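PDB 3EZS: aminotransferase AspB from Helicobacter pylori 26695, which probably acts as a pyridoxal 5'-phosphate-dependent transaminase of the class I and II aminotransferase family, moving amino groups between amino acids and keto acids. Local coordinates for residues D156-S162 with F188-E194. Residue numbers count along the deposited sequence, not the author numbering.
With EDO (1,2-ethanediol), chain D; EDO (1,2-ethanediol), chain F.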
loop_
_atom_site.group_PDB
_atom_site.type_symbol
_atom_site.label_atom_id
_atom_site.label_comp_id
_atom_site.label_asym_id
_atom_site.label_seq_id
_atom_site.Cartn_x
_atom_site.Cartn_y
_atom_site.Cartn_z
ATOM N N ASP A 156 7.158 -14.056 -20.528
ATOM C CA ASP A 156 7.683 -14.309 -19.184
ATOM C C ASP A 156 6.589 -14.420 -18.120
ATOM O O ASP A 156 6.759 -15.098 -17.114
ATOM C CB ASP A 156 8.607 -13.147 -18.789
ATOM C CG ASP A 156 9.793 -12.997 -19.729
ATOM O OD1 ASP A 156 10.461 -14.014 -19.987
ATOM O OD2 ASP A 156 10.076 -11.864 -20.189
ATOM N N LEU A 157 5.489 -13.720 -18.335
ATOM C CA LEU A 157 4.403 -13.664 -17.389
ATOM C C LEU A 157 3.126 -13.513 -18.188
ATOM O O LEU A 157 3.064 -12.693 -19.096
ATOM C CB LEU A 157 4.587 -12.464 -16.447
ATOM C CG LEU A 157 3.444 -12.137 -15.471
ATOM C CD1 LEU A 157 3.357 -13.224 -14.428
ATOM C CD2 LEU A 157 3.629 -10.800 -14.799
ATOM N N VAL A 158 2.130 -14.337 -17.876
ATOM C CA VAL A 158 0.820 -14.255 -18.515
ATOM C C VAL A 158 -0.223 -14.004 -17.422
ATOM O O VAL A 158 -0.259 -14.712 -16.400
ATOM C CB VAL A 158 0.434 -15.526 -19.287
ATOM C CG1 VAL A 158 -1.004 -15.382 -19.851
ATOM C CG2 VAL A 158 1.442 -15.807 -20.391
ATOM N N ILE A 159 -1.044 -12.984 -17.643
ATOM C CA ILE A 159 -2.120 -12.620 -16.726
ATOM C C ILE A 159 -3.453 -12.891 -17.391
ATOM O O ILE A 159 -3.752 -12.325 -18.438
ATOM C CB ILE A 159 -2.100 -11.123 -16.365
ATOM C CG1 ILE A 159 -0.760 -10.720 -15.747
ATOM C CG2 ILE A 159 -3.233 -10.792 -15.391
ATOM C CD1 ILE A 159 -0.611 -9.229 -15.531
ATOM N N LEU A 160 -4.231 -13.798 -16.807
ATOM C CA LEU A 160 -5.583 -14.077 -17.256
ATOM C C LEU A 160 -6.518 -13.412 -16.247
ATOM O O LEU A 160 -6.099 -13.062 -15.125
ATOM C CB LEU A 160 -5.860 -15.579 -17.311
ATOM C CG LEU A 160 -4.932 -16.441 -18.180
ATOM C CD1 LEU A 160 -5.213 -17.925 -17.914
ATOM C CD2 LEU A 160 -5.048 -16.097 -19.676
ATOM N N ASN A 161 -7.771 -13.231 -16.657
ATOM C CA ASN A 161 -8.795 -12.650 -15.803
ATOM C C ASN A 161 -10.078 -13.428 -16.075
ATOM O O ASN A 161 -10.823 -13.096 -17.004
ATOM C CB ASN A 161 -8.958 -11.166 -16.120
ATOM C CG ASN A 161 -10.010 -10.472 -15.261
ATOM O OD1 ASN A 161 -10.629 -9.490 -15.699
ATOM N ND2 ASN A 161 -10.199 -10.954 -14.033
ATOM N N SER A 162 -10.332 -14.454 -15.258
ATOM C CA SER A 162 -11.482 -15.333 -15.446
ATOM C C SER A 162 -12.203 -15.645 -14.131
ATOM O O SER A 162 -11.619 -16.293 -13.260
ATOM C CB SER A 162 -11.002 -16.626 -16.078
ATOM O OG SER A 162 -12.062 -17.504 -16.324
ATOM N N PHE A 188 7.029 -20.129 -18.088
ATOM C CA PHE A 188 6.630 -18.739 -17.807
ATOM C C PHE A 188 5.696 -18.735 -16.588
ATOM O O PHE A 188 5.161 -19.778 -16.203
ATOM C CB PHE A 188 6.016 -17.998 -19.005
ATOM C CG PHE A 188 4.797 -18.638 -19.579
ATOM C CD1 PHE A 188 3.554 -18.451 -18.997
ATOM C CD2 PHE A 188 4.882 -19.391 -20.754
ATOM C CE1 PHE A 188 2.417 -19.031 -19.542
ATOM C CE2 PHE A 188 3.742 -19.980 -21.319
ATOM C CZ PHE A 188 2.505 -19.790 -20.715
ATOM N N ILE A 189 5.557 -17.567 -15.966
ATOM C CA ILE A 189 4.711 -17.385 -14.804
ATOM C C ILE A 189 3.289 -17.084 -15.278
ATOM O O ILE A 189 3.090 -16.258 -16.160
ATOM C CB ILE A 189 5.228 -16.247 -13.884
ATOM C CG1 ILE A 189 6.668 -16.524 -13.437
ATOM C CG2 ILE A 189 4.266 -16.036 -12.680
ATOM C CD1 ILE A 189 6.887 -17.897 -12.848
ATOM N N LEU A 190 2.315 -17.770 -14.681
ATOM C CA LEU A 190 0.912 -17.653 -15.048
ATOM C C LEU A 190 0.060 -17.237 -13.855
ATOM O O LEU A 190 0.067 -17.908 -12.839
ATOM C CB LEU A 190 0.407 -19.011 -15.548
ATOM C CG LEU A 190 -1.063 -19.112 -15.997
ATOM C CD1 LEU A 190 -1.345 -18.268 -17.251
ATOM C CD2 LEU A 190 -1.417 -20.575 -16.226
ATOM N N ILE A 191 -0.691 -16.150 -14.002
ATOM C CA ILE A 191 -1.560 -15.636 -12.941
ATOM C C ILE A 191 -2.998 -15.514 -13.430
ATOM O O ILE A 191 -3.229 -15.152 -14.573
ATOM C CB ILE A 191 -1.142 -14.182 -12.544
ATOM C CG1 ILE A 191 0.248 -14.148 -11.912
ATOM C CG2 ILE A 191 -2.157 -13.549 -11.591
ATOM C CD1 ILE A 191 0.762 -12.697 -11.743
ATOM N N ASN A 192 -3.964 -15.815 -12.569
ATOM C CA ASN A 192 -5.343 -15.513 -12.880
ATOM C C ASN A 192 -5.871 -14.510 -11.842
ATOM O O ASN A 192 -5.762 -14.725 -10.632
ATOM C CB ASN A 192 -6.226 -16.760 -12.923
ATOM C CG ASN A 192 -7.645 -16.468 -13.453
ATOM O OD1 ASN A 192 -7.857 -15.539 -14.227
ATOM N ND2 ASN A 192 -8.610 -17.283 -13.039
ATOM N N ASP A 193 -6.369 -13.383 -12.336
ATOM C CA ASP A 193 -7.050 -12.386 -11.526
ATOM C C ASP A 193 -8.430 -12.999 -11.307
ATOM O O ASP A 193 -9.285 -12.967 -12.198
ATOM C CB ASP A 193 -7.122 -11.080 -12.305
ATOM C CG ASP A 193 -7.976 -10.019 -11.637
ATOM O OD1 ASP A 193 -8.678 -10.307 -10.653
ATOM O OD2 ASP A 193 -7.950 -8.880 -12.140
ATOM N N GLU A 194 -8.632 -13.588 -10.128
ATOM C CA GLU A 194 -9.881 -14.283 -9.802
ATOM C C GLU A 194 -10.841 -13.471 -8.935
ATOM O O GLU A 194 -11.602 -14.034 -8.138
ATOM C CB GLU A 194 -9.554 -15.635 -9.143
ATOM C CG GLU A 194 -8.839 -16.536 -10.084
ATOM C CD GLU A 194 -8.657 -17.968 -9.623
ATOM O OE1 GLU A 194 -8.764 -18.304 -8.417
ATOM O OE2 GLU A 194 -8.396 -18.771 -10.526
HETATM C C1 EDO D . -11.164 -14.879 -20.450
HETATM O O1 EDO D . -11.476 -15.531 -19.208
HETATM C C2 EDO D . -9.672 -14.582 -20.483
HETATM O O2 EDO D . -9.253 -13.996 -19.265
HETATM C C1 EDO F . -11.527 -5.782 -12.337
HETATM O O1 EDO F . -11.648 -5.734 -10.905
HETATM C C2 EDO F . -10.376 -6.734 -12.712
HETATM O O2 EDO F . -10.755 -8.089 -12.947
#
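Five main-chain hydrogen bonds join the parallel strands 157-160 and 189-193, from Ile189 N to Asp156 O (3.0 Å) through to Asp193 N to Leu160 O (2.8 Å). On one face Leu157, in its t rotamer, brings CD1 to 3.4 Å from Ile189 CG2 and 3.8 Å from Ile191 CD1. On the other, Leu190, also t, swings CD1 to 3.9 Å from both Val158 CB and Leu160 CD1, while Val158 CG2 meets Phe188 CE1 at 3.5 Å. Helix 173-186 connects the strands as a beta-alpha-beta crossover in the mixed central sheet of this PLP-dependent aminotransferase family; its Trp179 covers Val158, Leu160 and Leu190. With chi1 t, Asn192 turns its amide toward segment 156-162 and uses both ends: OD1 accepts from Ser162 N (2.9 Å), and ND2 donates to Ser162 O (3.2 Å) and Glu194 OE2 (2.9 Å). Glu194 OE1 is hydrogen-bonded to Ser207 OG. Asn161, likewise t, sends ND2 to Asp193 O (2.9 Å), and its OD1 accepts from Asn165 N. Asp193 OD2 is hydrogen-bonded to Tyr121 OH.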